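Local coordinates for protein dual function macrocyclase-peptidase POPB (Galerina marginata, PDB 5N4B) that cleaves peptides after proline and, as a dual-function macrocyclase-peptidase, processes precursor peptides in the biosynthesis of the toxic amanitin macrocycles, at residues N11-R16 and T52-D57; N366-E371 and T415-T420; I385-K390 and Y433-P438; T546-F551 and I588-E593; A556-L561 and E593-A598. The protein carries 1 engineered substitution. All coordinates share one frame; numbering follows the deposited sequence.

The five contacts fall into two separated regions. Contacts 2 and 3 lie in the beta-propeller with centres about 7 Å apart, joined where strands 416-423 and 426-434 pair: Thr-415 O to Phe-435 N and Phe-417 O to Tyr-433 N are both 2.9 Å and probably hydrogen bonds. Contacts 4 and 5, centred about 11 Å apart, both use helix 548-563, share Glu-593, and touch through Ala-591 CB and Phe-596 CE2 at 3.6 Å. Contact 1 sits with them on the catalytic-domain side, about 11 Å from contact 4 between nearest atoms; its centre is about 55 Å from that of contact 2. None lies at the catalytic triad of Asp-662, His-699 and position 578, where an engineered alanine replaces serine.

Contact 1: residues N11-R16 and T52-D57; sequences NYPSTR and TTAQAD
Pro-13 rests on two consecutive residues of helix 46-64, Ala-54 and Gln-55, and nearly all of the 155 Å² buried between 11-16 and 52-57 comes from these three residues. The apolar part is simple: Pro-13 CG lies 3.8 Å from Ala-54 CB, and the proline CB is almost as near. The CA atoms of Pro-13 and Ala-54 are 6.2 Å apart, close enough for a ring and a methyl group to fill the gap.

A second set of contacts sets the same ring against an amide. Gln-55 CG lies beside its own backbone N, and a further bend at chi2 (-71°) swings the amide round to the proline. Gln-55 NE2 is then 3.6 Å from Pro-13 CD. The ring carbons offer no acceptor, so this is van der Waals contact; NE2 has its hydrogen bond with Gln-678 OE1.

Within 11-16, one hydrogen bond braces the extended chain: Thr-15 OG1 donates to Pro-13 O over 2.9 Å, approaching 55° above the carbonyl plane.

Around these residues, Tyr-12 and Pro-13 also touch Leu-58, one turn further along helix 46-64, and Gln-678 on helix 668-680. Gln-55 reaches Ile-690, so the N-terminal segment and helix 46-64 are fastened to helix 668-680 and edge strand 688-693 of the catalytic domain's sheet.

Contact 2: residues N366-E371 and T415-T420; sequences NCANEE and THFFLT
With chi1 at 60°, Phe-417 carries its ring between its own backbone N and carbonyl carbon, where CD2 meets Ala-368 CB; Asn-369, by contrast, holds CG opposite its backbone N (chi1 -170°), which sends its amide toward Thr-415. Both pairs bridge neighbouring blades of the seven-bladed beta-propeller: strand 361-368 begins one four-stranded blade, and strand 416-423 is the second strand of the next.

The Ala-368 CB to Phe-417 CD2 distance is 3.9 Å, an apolar contact between buried side chains. Val-374 on strand 372-379 touches both residues, while Tyr-433 lies nearly parallel to the phenylalanine ring. At the blade ends the partners are unlike in character: Asn-369 OD1 approaches the Thr-415 methyl CG2 at 3.6 Å, without a hydrogen bond. The CA atoms of Asn-369 and Thr-415 are only 4.8 Å apart, against 6.8 Å for Ala-368 and Phe-417, so the segments draw together toward the loop.

Further along strand 416-423, Thr-420 OG1 hydrogen-bonds a polar side chain of the bound peptide. Between the blades a water accepts from Asn-369 N at 3.1 Å and sits 2.9 Å from His-416 O.

Contact 3: residues I385-K390 and Y433-P438; sequences IYLYSK and YDFTAP
Two adjacent blades of the beta-propeller meet here through their third strands, 382-388 and 426-434, and the turn that follows the latter, with Leu-387 of one blade set against two aromatic rings of the other. The backbones stay well apart, the nearest CA atoms (Leu-387 and Tyr-433) being 10.1 Å from each other, so side chains alone span the gap.

The leucine has CG opposite its backbone N (chi1 -180°) and divides its two methyls between the rings. Leu-387 CD2 meets the end of Tyr-433, 3.5 Å from OH and 3.8 Å from CZ, the two side chains crossing at about a right angle. Leu-387 CD1 lies 4.0 Å from Phe-435 CZ. Those rings are themselves packed edge against face: Tyr-433 CE1 lies 3.5 Å above the plane of Phe-435, over the ring centre. All three side chains are buried, and the tyrosine hydroxyl is satisfied by a hydrogen bond with Arg-442 NH1.

Directly after Tyr-433 the chain reverses in a type I turn from Asp-434 to Ala-437, which also contains an Asx turn. Asp-434 OD1 takes both bonds from Thr-436: N at 2.9 Å from above the carboxylate plane, and OG1 at 2.8 Å on the syn side.

Contact 4: residues T546-F551 and I588-E593; sequences TKVNTF and IVRAPE
Val-548 and Arg-590 meet with their side chains at about a right angle, the branched valine standing across the path of the long arginine. The methyl Val-548 CG2, set opposite the valine's backbone N, approaches Arg-590 NH2 at 3.3 Å, a snug distance for a carbon-nitrogen contact. The guanidinium carbon Arg-590 CZ is further off, at 4.0 Å from Val-548 CG2, which shows that the end of the arginine does the touching.

Arg-590 reaches this position along an extended start that bends at chi3 (70°). The bend lets the aliphatic part pass Phe-551 before the guanidinium turns toward Val-548: Arg-590 CD is 4.3 Å from Phe-551 CB. That second contact is looser, and its nearest phenylalanine atom is the CB rather than a ring atom. The CA atoms of Phe-551 and Arg-590, the nearest across the segments, are 8.1 Å apart, a spacing across which only side chains make contact. The 117 Å² buried is correspondingly modest.

The Phe-551 side chain also touches Leu-582 and Ser-587 of helix 579-590, and Arg-590 touches Ile-555, one turn on from Phe-551 in helix 548-563. Lys-649 NZ hydrogen-bonds the carbonyl oxygens of Val-589 and Ala-591 where helix 579-590 ends. The contact therefore joins the start of helix 548-563 to the C-terminal end of helix 579-590, which follows strand 572-577 and the nucleophile position.

Contact 5: residues A556-L561 and E593-A598; sequences AAAQFL and EGTFGA
Ala-558 CB presses against Phe-596 CE1 at 3.6 Å, the tight apolar heart of this contact between helix 548-563 and the loop before strand 598-602. Thr-595 completes it: its CG2 lies 3.7 Å above the plane of the Phe-596 ring, over the centre, and 4.2 Å from Ala-558 CB.

Toward exposed Gln-559 the fit slackens. Gln-559 CG stays 4.4 Å from Thr-595 CG2, and water takes over the polar bridging. One water accepts from Gln-559 NE2 and donates to Thr-595 OG1 at 2.7 Å, a hydroxyl also bonded to Pro-592 O. A second donates to Thr-595 O at 2.9 Å, with a weak bond to Ala-558 O.

Ala-558 also touches Gln-494 on strand 492-495 of the central sheet. The loop closes the beta-alpha-beta crossover from strand 572-577 through helix 579-590 to strand 598-602, with helix 548-563 packed against that loop, consistent with the alpha/beta hydrolase fold.

Contact 1: residues N11-R16 and T52-D57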
# COMPACT_ATOMS: atom_id res chain seq x y z
N ASN A 11 -3.35 -13.12 34.07
CA ASN A 11 -1.98 -12.78 34.45
C ASN A 11 -1.41 -11.68 33.58
O ASN A 11 -0.23 -11.71 33.19
CB ASN A 11 -1.08 -14.00 34.36
CG ASN A 11 -1.40 -15.03 35.41
OD1 ASN A 11 -1.37 -14.74 36.61
ND2 ASN A 11 -1.74 -16.24 34.97
N TYR A 12 -2.24 -10.68 33.27
CA TYR A 12 -1.76 -9.65 32.39
C TYR A 12 -1.01 -8.60 33.19
O TYR A 12 -1.16 -8.48 34.44
CB TYR A 12 -2.92 -9.02 31.62
CG TYR A 12 -3.58 -10.00 30.69
CD1 TYR A 12 -2.88 -10.53 29.59
CD2 TYR A 12 -4.89 -10.38 30.85
CE1 TYR A 12 -3.42 -11.43 28.75
CE2 TYR A 12 -5.49 -11.32 29.98
CZ TYR A 12 -4.74 -11.83 28.90
OH TYR A 12 -5.27 -12.75 28.03
N PRO A 13 -0.15 -7.85 32.53
CA PRO A 13 0.60 -6.79 33.20
C PRO A 13 -0.28 -5.78 33.92
O PRO A 13 -1.36 -5.38 33.46
CB PRO A 13 1.37 -6.13 32.04
CG PRO A 13 1.55 -7.20 31.04
CD PRO A 13 0.22 -7.94 31.10
N SER A 14 0.23 -5.34 35.07
CA SER A 14 -0.39 -4.26 35.83
C SER A 14 -0.42 -3.00 34.99
O SER A 14 0.60 -2.56 34.47
CB SER A 14 0.46 -4.04 37.09
OG SER A 14 0.00 -2.91 37.82
N THR A 15 -1.61 -2.44 34.80
CA THR A 15 -1.82 -1.33 33.88
C THR A 15 -2.66 -0.28 34.57
O THR A 15 -3.86 -0.48 34.79
CB THR A 15 -2.48 -1.79 32.60
OG1 THR A 15 -1.70 -2.85 32.07
CG2 THR A 15 -2.55 -0.68 31.55
N ARG A 16 -2.03 0.84 34.92
CA ARG A 16 -2.70 1.90 35.64
C ARG A 16 -3.90 2.40 34.85
O ARG A 16 -3.87 2.47 33.62
CB ARG A 16 -1.71 3.07 35.82
CG ARG A 16 -2.29 4.27 36.54
CD ARG A 16 -1.16 5.19 36.98
NE ARG A 16 -0.46 5.79 35.86
CZ ARG A 16 -0.81 6.95 35.29
NH1 ARG A 16 -1.85 7.65 35.74
NH2 ARG A 16 -0.12 7.41 34.28
N THR A 52 5.16 -1.74 27.83
CA THR A 52 5.37 -2.39 26.55
C THR A 52 6.33 -3.56 26.68
O THR A 52 6.15 -4.58 25.99
CB THR A 52 5.88 -1.41 25.47
OG1 THR A 52 7.11 -0.81 25.88
CG2 THR A 52 4.87 -0.32 25.20
N THR A 53 7.36 -3.41 27.52
CA THR A 53 8.30 -4.49 27.76
C THR A 53 7.60 -5.68 28.40
O THR A 53 7.76 -6.82 27.96
CB THR A 53 9.44 -3.99 28.65
OG1 THR A 53 10.16 -2.98 27.95
CG2 THR A 53 10.39 -5.14 29.01
N ALA A 54 6.75 -5.41 29.41
CA ALA A 54 5.99 -6.49 30.06
C ALA A 54 5.06 -7.19 29.06
O ALA A 54 4.94 -8.43 29.07
CB ALA A 54 5.18 -5.98 31.25
N GLN A 55 4.41 -6.43 28.18
CA GLN A 55 3.51 -7.07 27.23
C GLN A 55 4.29 -7.89 26.21
O GLN A 55 3.90 -9.02 25.88
CB GLN A 55 2.72 -6.01 26.47
CG GLN A 55 1.64 -5.25 27.28
CD GLN A 55 0.42 -6.07 27.64
OE1 GLN A 55 0.22 -7.18 27.15
NE2 GLN A 55 -0.36 -5.55 28.51
N ALA A 56 5.39 -7.34 25.70
CA ALA A 56 6.16 -8.03 24.68
C ALA A 56 6.81 -9.29 25.25
O ALA A 56 6.82 -10.33 24.56
CB ALA A 56 7.22 -7.08 24.09
N ASP A 57 7.24 -9.25 26.50
CA ASP A 57 7.80 -10.42 27.17
C ASP A 57 6.73 -11.48 27.36
O ASP A 57 7.00 -12.67 27.13
CB ASP A 57 8.38 -10.03 28.54
CG ASP A 57 9.70 -9.22 28.44
OD1 ASP A 57 10.29 -9.08 27.34
OD2 ASP A 57 10.13 -8.71 29.53

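Contact 2: residues N366-E371 and T415-T420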
# COMPACT_ATOMS: atom_id res chain seq x y z
N ASN A 366 -2.21 4.04 -19.85
CA ASN A 366 -0.92 4.61 -20.27
C ASN A 366 -0.92 4.84 -21.78
O ASN A 366 -1.44 4.03 -22.54
CB ASN A 366 0.23 3.70 -19.93
CG ASN A 366 0.50 3.57 -18.46
OD1 ASN A 366 -0.34 3.84 -17.57
ND2 ASN A 366 1.70 3.13 -18.15
N CYS A 367 -0.34 5.93 -22.23
CA CYS A 367 -0.11 6.11 -23.64
C CYS A 367 1.19 5.40 -24.01
O CYS A 367 2.19 5.53 -23.28
CB CYS A 367 0.01 7.60 -23.93
SG CYS A 367 0.29 8.05 -25.66
N ALA A 368 1.18 4.69 -25.11
CA ALA A 368 2.30 3.87 -25.56
C ALA A 368 2.55 4.11 -27.04
O ALA A 368 1.62 4.30 -27.84
CB ALA A 368 2.03 2.39 -25.34
N ASN A 369 3.82 4.05 -27.41
CA ASN A 369 4.20 4.19 -28.82
C ASN A 369 3.57 5.44 -29.42
O ASN A 369 3.00 5.41 -30.52
CB ASN A 369 3.86 2.94 -29.64
CG ASN A 369 4.47 2.96 -31.04
OD1 ASN A 369 5.54 3.53 -31.26
ND2 ASN A 369 3.79 2.29 -31.99
N GLU A 370 3.65 6.52 -28.66
CA GLU A 370 3.21 7.87 -29.00
C GLU A 370 1.71 8.08 -29.13
O GLU A 370 1.24 9.16 -28.74
CB GLU A 370 3.88 8.39 -30.27
CG GLU A 370 5.41 8.60 -30.14
CD GLU A 370 5.87 9.78 -29.24
OE1 GLU A 370 5.12 10.30 -28.39
OE2 GLU A 370 7.06 10.17 -29.36
N GLU A 371 0.96 7.12 -29.66
CA GLU A 371 -0.42 7.38 -30.05
C GLU A 371 -1.42 6.34 -29.56
O GLU A 371 -2.63 6.54 -29.74
CB GLU A 371 -0.54 7.51 -31.57
CG GLU A 371 -0.24 6.31 -32.36
CD GLU A 371 -0.55 6.52 -33.85
OE1 GLU A 371 0.05 7.45 -34.44
OE2 GLU A 371 -1.43 5.80 -34.39
N THR A 415 8.73 2.17 -28.47
CA THR A 415 7.95 1.27 -29.30
C THR A 415 7.57 -0.03 -28.61
O THR A 415 7.21 -0.99 -29.30
CB THR A 415 8.70 0.92 -30.57
OG1 THR A 415 9.97 0.34 -30.21
CG2 THR A 415 8.90 2.20 -31.44
N HIS A 416 7.65 -0.09 -27.29
CA HIS A 416 7.27 -1.27 -26.51
C HIS A 416 6.59 -0.80 -25.24
O HIS A 416 6.68 0.34 -24.82
CB HIS A 416 8.49 -2.16 -26.15
CG HIS A 416 9.42 -1.51 -25.20
ND1 HIS A 416 10.45 -0.68 -25.61
CD2 HIS A 416 9.42 -1.49 -23.85
CE1 HIS A 416 11.05 -0.20 -24.53
NE2 HIS A 416 10.44 -0.67 -23.46
N PHE A 417 5.92 -1.75 -24.59
CA PHE A 417 5.51 -1.61 -23.21
C PHE A 417 5.60 -2.97 -22.54
O PHE A 417 5.68 -4.01 -23.20
CB PHE A 417 4.12 -0.99 -23.04
CG PHE A 417 2.98 -1.76 -23.68
CD1 PHE A 417 2.31 -2.72 -22.96
CD2 PHE A 417 2.57 -1.47 -24.98
CE1 PHE A 417 1.23 -3.40 -23.57
CE2 PHE A 417 1.51 -2.14 -25.56
CZ PHE A 417 0.86 -3.11 -24.86
N PHE A 418 5.56 -2.95 -21.20
CA PHE A 418 5.52 -4.16 -20.41
C PHE A 418 4.25 -4.21 -19.56
O PHE A 418 3.62 -3.20 -19.23
CB PHE A 418 6.71 -4.26 -19.42
CG PHE A 418 8.01 -4.30 -20.09
CD1 PHE A 418 8.46 -5.47 -20.70
CD2 PHE A 418 8.80 -3.16 -20.17
CE1 PHE A 418 9.65 -5.49 -21.38
CE2 PHE A 418 10.04 -3.22 -20.85
CZ PHE A 418 10.41 -4.36 -21.45
N LEU A 419 3.89 -5.45 -19.22
CA LEU A 419 2.87 -5.75 -18.22
C LEU A 419 3.50 -6.58 -17.12
O LEU A 419 4.23 -7.55 -17.40
CB LEU A 419 1.69 -6.52 -18.80
CG LEU A 419 1.02 -5.94 -20.01
CD1 LEU A 419 -0.01 -6.96 -20.56
CD2 LEU A 419 0.38 -4.64 -19.70
N THR A 420 3.22 -6.22 -15.88
CA THR A 420 3.58 -7.05 -14.74
C THR A 420 2.32 -7.71 -14.21
O THR A 420 1.31 -7.04 -13.94
CB THR A 420 4.34 -6.29 -13.66
OG1 THR A 420 3.57 -5.21 -13.19
CG2 THR A 420 5.60 -5.69 -14.26
O HOH W 1 5.46 2.92 -25.01

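Contact 3: residues I385-K390 and Y433-P438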
# COMPACT_ATOMS: atom_id res chain seq x y z
N ILE A 385 -6.53 -6.57 -19.71
CA ILE A 385 -5.65 -5.62 -20.39
C ILE A 385 -6.08 -5.46 -21.83
O ILE A 385 -6.24 -6.45 -22.54
CB ILE A 385 -4.18 -6.07 -20.30
CG1 ILE A 385 -3.78 -6.38 -18.84
CG2 ILE A 385 -3.29 -4.98 -20.88
CD1 ILE A 385 -3.62 -7.83 -18.58
N TYR A 386 -6.21 -4.21 -22.29
CA TYR A 386 -6.64 -3.91 -23.66
C TYR A 386 -5.72 -2.88 -24.29
O TYR A 386 -5.26 -1.95 -23.63
CB TYR A 386 -8.09 -3.38 -23.71
CG TYR A 386 -9.09 -4.38 -23.20
CD1 TYR A 386 -9.40 -4.43 -21.85
CD2 TYR A 386 -9.66 -5.31 -24.02
CE1 TYR A 386 -10.30 -5.36 -21.37
CE2 TYR A 386 -10.57 -6.21 -23.57
CZ TYR A 386 -10.87 -6.26 -22.24
OH TYR A 386 -11.75 -7.23 -21.79
N LEU A 387 -5.55 -2.99 -25.61
CA LEU A 387 -4.86 -2.01 -26.44
C LEU A 387 -5.91 -1.23 -27.21
O LEU A 387 -6.81 -1.83 -27.81
CB LEU A 387 -3.90 -2.73 -27.38
CG LEU A 387 -3.12 -1.81 -28.29
CD1 LEU A 387 -2.13 -0.94 -27.51
CD2 LEU A 387 -2.36 -2.69 -29.31
N TYR A 388 -5.79 0.07 -27.20
CA TYR A 388 -6.65 1.02 -27.92
C TYR A 388 -5.84 1.84 -28.91
O TYR A 388 -4.69 2.20 -28.67
CB TYR A 388 -7.28 2.02 -26.96
CG TYR A 388 -8.42 1.46 -26.14
CD1 TYR A 388 -8.18 0.67 -25.02
CD2 TYR A 388 -9.72 1.73 -26.48
CE1 TYR A 388 -9.22 0.13 -24.31
CE2 TYR A 388 -10.79 1.21 -25.72
CZ TYR A 388 -10.51 0.43 -24.64
OH TYR A 388 -11.57 -0.08 -23.92
N SER A 389 -6.47 2.16 -30.03
CA SER A 389 -5.87 3.05 -31.01
C SER A 389 -6.04 4.50 -30.64
O SER A 389 -6.76 4.87 -29.71
CB SER A 389 -6.54 2.82 -32.37
OG SER A 389 -7.86 3.39 -32.39
N LYS A 390 -5.39 5.36 -31.43
CA LYS A 390 -5.51 6.80 -31.26
C LYS A 390 -6.95 7.27 -31.45
O LYS A 390 -7.31 8.32 -30.92
CB LYS A 390 -4.59 7.50 -32.28
CG LYS A 390 -4.99 7.35 -33.75
CD LYS A 390 -4.07 8.14 -34.70
CE LYS A 390 -4.60 8.11 -36.11
NZ LYS A 390 -3.59 8.70 -37.02
N TYR A 433 5.14 -6.16 -25.09
CA TYR A 433 4.46 -5.87 -26.34
C TYR A 433 5.40 -5.01 -27.17
O TYR A 433 5.78 -3.91 -26.74
CB TYR A 433 3.12 -5.18 -26.12
CG TYR A 433 2.28 -5.05 -27.38
CD1 TYR A 433 2.50 -4.02 -28.28
CD2 TYR A 433 1.30 -5.97 -27.67
CE1 TYR A 433 1.78 -3.90 -29.45
CE2 TYR A 433 0.54 -5.86 -28.86
CZ TYR A 433 0.79 -4.83 -29.71
OH TYR A 433 0.06 -4.72 -30.86
N ASP A 434 5.76 -5.49 -28.37
CA ASP A 434 6.73 -4.82 -29.23
C ASP A 434 6.03 -4.41 -30.52
O ASP A 434 5.73 -5.27 -31.36
CB ASP A 434 7.87 -5.79 -29.52
CG ASP A 434 8.91 -5.25 -30.49
OD1 ASP A 434 8.81 -4.08 -30.88
OD2 ASP A 434 9.83 -6.05 -30.82
N PHE A 435 5.79 -3.09 -30.68
CA PHE A 435 5.07 -2.59 -31.85
C PHE A 435 5.87 -2.79 -33.13
O PHE A 435 5.28 -2.74 -34.20
CB PHE A 435 4.74 -1.11 -31.72
CG PHE A 435 3.58 -0.79 -30.82
CD1 PHE A 435 2.31 -0.72 -31.31
CD2 PHE A 435 3.80 -0.58 -29.47
CE1 PHE A 435 1.23 -0.41 -30.46
CE2 PHE A 435 2.74 -0.28 -28.61
CZ PHE A 435 1.45 -0.18 -29.13
N THR A 436 7.19 -2.98 -33.05
CA THR A 436 8.00 -3.16 -34.25
C THR A 436 7.95 -4.58 -34.80
O THR A 436 8.42 -4.80 -35.93
CB THR A 436 9.48 -2.77 -34.04
OG1 THR A 436 10.16 -3.76 -33.28
CG2 THR A 436 9.65 -1.45 -33.36
N ALA A 437 7.39 -5.54 -34.08
CA ALA A 437 7.36 -6.93 -34.52
C ALA A 437 6.21 -7.17 -35.49
O ALA A 437 5.24 -6.41 -35.52
CB ALA A 437 7.17 -7.83 -33.31
N PRO A 438 6.28 -8.26 -36.25
CA PRO A 438 5.15 -8.65 -37.10
C PRO A 438 3.85 -8.76 -36.31
O PRO A 438 3.85 -9.14 -35.14
CB PRO A 438 5.58 -10.01 -37.67
CG PRO A 438 7.04 -10.00 -37.60
CD PRO A 438 7.39 -9.22 -36.36

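Contact 4: residues T546-F551 and I588-E593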
# COMPACT_ATOMS: atom_id res chain seq x y z
N THR A 546 -21.82 5.00 6.58
CA THR A 546 -22.04 3.61 6.20
C THR A 546 -20.86 2.70 6.54
O THR A 546 -20.82 1.56 6.06
CB THR A 546 -22.29 3.50 4.69
OG1 THR A 546 -21.15 3.93 3.98
CG2 THR A 546 -23.52 4.32 4.21
N LYS A 547 -19.89 3.17 7.33
CA LYS A 547 -18.71 2.36 7.63
C LYS A 547 -19.09 1.05 8.30
O LYS A 547 -18.37 0.05 8.14
CB LYS A 547 -17.75 3.16 8.53
CG LYS A 547 -16.37 2.52 8.65
CD LYS A 547 -15.57 2.73 7.35
CE LYS A 547 -14.75 1.56 6.94
NZ LYS A 547 -14.23 1.79 5.54
N VAL A 548 -20.19 1.01 9.04
CA VAL A 548 -20.64 -0.24 9.66
C VAL A 548 -20.80 -1.34 8.61
O VAL A 548 -20.61 -2.52 8.91
CB VAL A 548 -21.92 -0.04 10.48
CG1 VAL A 548 -23.07 0.34 9.59
CG2 VAL A 548 -22.29 -1.33 11.23
N ASN A 549 -21.09 -0.98 7.34
CA ASN A 549 -21.30 -2.01 6.33
C ASN A 549 -20.04 -2.80 6.06
O ASN A 549 -20.12 -3.99 5.75
CB ASN A 549 -21.77 -1.40 5.03
CG ASN A 549 -23.14 -0.82 5.10
OD1 ASN A 549 -23.95 -1.13 5.96
ND2 ASN A 549 -23.41 0.03 4.14
N THR A 550 -18.88 -2.16 6.17
CA THR A 550 -17.60 -2.87 6.01
C THR A 550 -17.50 -4.02 6.99
O THR A 550 -17.09 -5.14 6.63
CB THR A 550 -16.47 -1.89 6.22
OG1 THR A 550 -16.57 -0.81 5.26
CG2 THR A 550 -15.17 -2.57 6.09
N PHE A 551 -17.84 -3.75 8.25
CA PHE A 551 -17.78 -4.75 9.30
C PHE A 551 -18.83 -5.84 9.08
O PHE A 551 -18.53 -7.03 9.20
CB PHE A 551 -17.96 -4.08 10.67
CG PHE A 551 -16.80 -3.22 11.05
CD1 PHE A 551 -16.74 -1.90 10.66
CD2 PHE A 551 -15.72 -3.73 11.73
CE1 PHE A 551 -15.65 -1.10 10.95
CE2 PHE A 551 -14.65 -2.95 12.01
CZ PHE A 551 -14.61 -1.65 11.68
N ILE A 588 -13.99 -8.35 15.99
CA ILE A 588 -14.04 -9.25 17.14
C ILE A 588 -14.95 -8.69 18.22
O ILE A 588 -15.59 -9.46 18.93
CB ILE A 588 -12.66 -9.68 17.70
CG1 ILE A 588 -11.91 -8.55 18.35
CG2 ILE A 588 -11.82 -10.37 16.63
CD1 ILE A 588 -10.58 -9.01 18.96
N VAL A 589 -15.05 -7.37 18.33
CA VAL A 589 -15.98 -6.75 19.27
C VAL A 589 -17.42 -7.02 18.84
O VAL A 589 -18.30 -7.31 19.67
CB VAL A 589 -15.68 -5.25 19.38
CG1 VAL A 589 -16.81 -4.52 20.09
CG2 VAL A 589 -14.27 -5.00 20.04
N ARG A 590 -17.69 -6.92 17.54
CA ARG A 590 -19.07 -6.87 17.05
C ARG A 590 -19.66 -8.24 16.74
O ARG A 590 -20.89 -8.44 16.90
CB ARG A 590 -19.16 -5.99 15.80
CG ARG A 590 -18.89 -4.52 16.10
CD ARG A 590 -18.92 -3.61 14.88
NE ARG A 590 -20.27 -3.45 14.36
CZ ARG A 590 -21.18 -2.61 14.85
NH1 ARG A 590 -20.89 -1.77 15.83
NH2 ARG A 590 -22.41 -2.58 14.33
N ALA A 591 -18.88 -9.18 16.28
CA ALA A 591 -19.45 -10.43 15.79
C ALA A 591 -19.94 -11.28 16.94
O ALA A 591 -19.43 -11.19 18.05
CB ALA A 591 -18.37 -11.21 15.05
N PRO A 592 -20.90 -12.16 16.69
CA PRO A 592 -21.31 -13.10 17.72
C PRO A 592 -20.11 -13.89 18.27
O PRO A 592 -19.16 -14.23 17.57
CB PRO A 592 -22.31 -14.00 17.00
CG PRO A 592 -22.82 -13.20 15.89
CD PRO A 592 -21.64 -12.33 15.43
N GLU A 593 -20.17 -14.18 19.57
CA GLU A 593 -19.16 -15.02 20.19
C GLU A 593 -18.97 -16.29 19.38
O GLU A 593 -19.93 -16.92 18.93
CB GLU A 593 -19.63 -15.34 21.62
CG GLU A 593 -18.62 -16.05 22.41
CD GLU A 593 -19.10 -16.27 23.86
OE1 GLU A 593 -19.25 -15.29 24.67
OE2 GLU A 593 -19.40 -17.44 24.16

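Contact 5: residues A556-L561 and E593-A598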
# COMPACT_ATOMS: atom_id res chain seq x y z
N ALA A 556 -20.12 -11.30 7.77
CA ALA A 556 -20.92 -12.20 6.94
C ALA A 556 -20.05 -13.16 6.12
O ALA A 556 -20.43 -14.32 5.87
CB ALA A 556 -21.87 -11.41 6.06
N ALA A 557 -18.87 -12.71 5.67
CA ALA A 557 -17.99 -13.59 4.93
C ALA A 557 -17.57 -14.78 5.80
O ALA A 557 -17.57 -15.92 5.35
CB ALA A 557 -16.78 -12.81 4.44
N ALA A 558 -17.21 -14.51 7.05
CA ALA A 558 -16.76 -15.57 7.94
C ALA A 558 -17.90 -16.52 8.27
O ALA A 558 -17.69 -17.74 8.33
CB ALA A 558 -16.18 -14.95 9.22
N GLN A 559 -19.10 -15.98 8.43
CA GLN A 559 -20.26 -16.82 8.69
C GLN A 559 -20.55 -17.71 7.49
O GLN A 559 -20.88 -18.89 7.65
CB GLN A 559 -21.46 -15.92 9.04
CG GLN A 559 -21.25 -15.20 10.36
CD GLN A 559 -22.31 -14.18 10.67
OE1 GLN A 559 -22.77 -13.43 9.81
NE2 GLN A 559 -22.68 -14.13 11.94
N PHE A 560 -20.42 -17.16 6.28
CA PHE A 560 -20.64 -17.90 5.04
C PHE A 560 -19.65 -19.03 4.86
O PHE A 560 -20.01 -20.13 4.44
CB PHE A 560 -20.55 -16.91 3.87
CG PHE A 560 -20.52 -17.53 2.50
CD1 PHE A 560 -21.67 -17.83 1.84
CD2 PHE A 560 -19.33 -17.82 1.88
CE1 PHE A 560 -21.63 -18.38 0.55
CE2 PHE A 560 -19.31 -18.39 0.61
CZ PHE A 560 -20.46 -18.65 -0.02
N LEU A 561 -18.38 -18.80 5.20
CA LEU A 561 -17.37 -19.85 5.06
C LEU A 561 -17.76 -21.07 5.86
O LEU A 561 -17.58 -22.19 5.41
CB LEU A 561 -16.00 -19.35 5.50
CG LEU A 561 -15.34 -18.30 4.62
CD1 LEU A 561 -14.08 -17.80 5.27
CD2 LEU A 561 -15.04 -18.84 3.26
N GLU A 593 -20.17 -14.18 19.57
CA GLU A 593 -19.16 -15.02 20.19
C GLU A 593 -18.97 -16.29 19.38
O GLU A 593 -19.93 -16.92 18.93
CB GLU A 593 -19.63 -15.34 21.62
CG GLU A 593 -18.62 -16.05 22.41
CD GLU A 593 -19.10 -16.27 23.86
OE1 GLU A 593 -19.25 -15.29 24.67
OE2 GLU A 593 -19.40 -17.44 24.16
N GLY A 594 -17.71 -16.64 19.14
CA GLY A 594 -17.33 -17.84 18.41
C GLY A 594 -17.32 -17.70 16.90
O GLY A 594 -17.06 -18.68 16.20
N THR A 595 -17.56 -16.51 16.37
CA THR A 595 -17.48 -16.32 14.92
C THR A 595 -16.05 -16.54 14.43
O THR A 595 -15.84 -17.06 13.33
CB THR A 595 -17.92 -14.91 14.54
OG1 THR A 595 -19.29 -14.71 14.86
CG2 THR A 595 -17.79 -14.62 13.05
N PHE A 596 -15.07 -16.11 15.21
CA PHE A 596 -13.67 -16.21 14.83
C PHE A 596 -12.93 -17.07 15.82
O PHE A 596 -13.24 -17.06 17.01
CB PHE A 596 -13.06 -14.82 14.84
CG PHE A 596 -13.77 -13.84 13.97
CD1 PHE A 596 -13.76 -14.00 12.60
CD2 PHE A 596 -14.45 -12.77 14.49
CE1 PHE A 596 -14.43 -13.12 11.77
CE2 PHE A 596 -15.12 -11.85 13.66
CZ PHE A 596 -15.09 -12.05 12.30
N GLY A 597 -11.94 -17.79 15.32
CA GLY A 597 -11.07 -18.62 16.14
C GLY A 597 -9.76 -17.96 16.50
O GLY A 597 -9.08 -18.42 17.42
N ALA A 598 -9.37 -16.90 15.78
CA ALA A 598 -8.14 -16.19 16.07
C ALA A 598 -8.20 -14.85 15.35
O ALA A 598 -8.87 -14.71 14.33
CB ALA A 598 -6.89 -16.92 15.63
O HOH W 2 -17.79 -17.88 11.32
O HOH W 3 -21.38 -16.04 13.84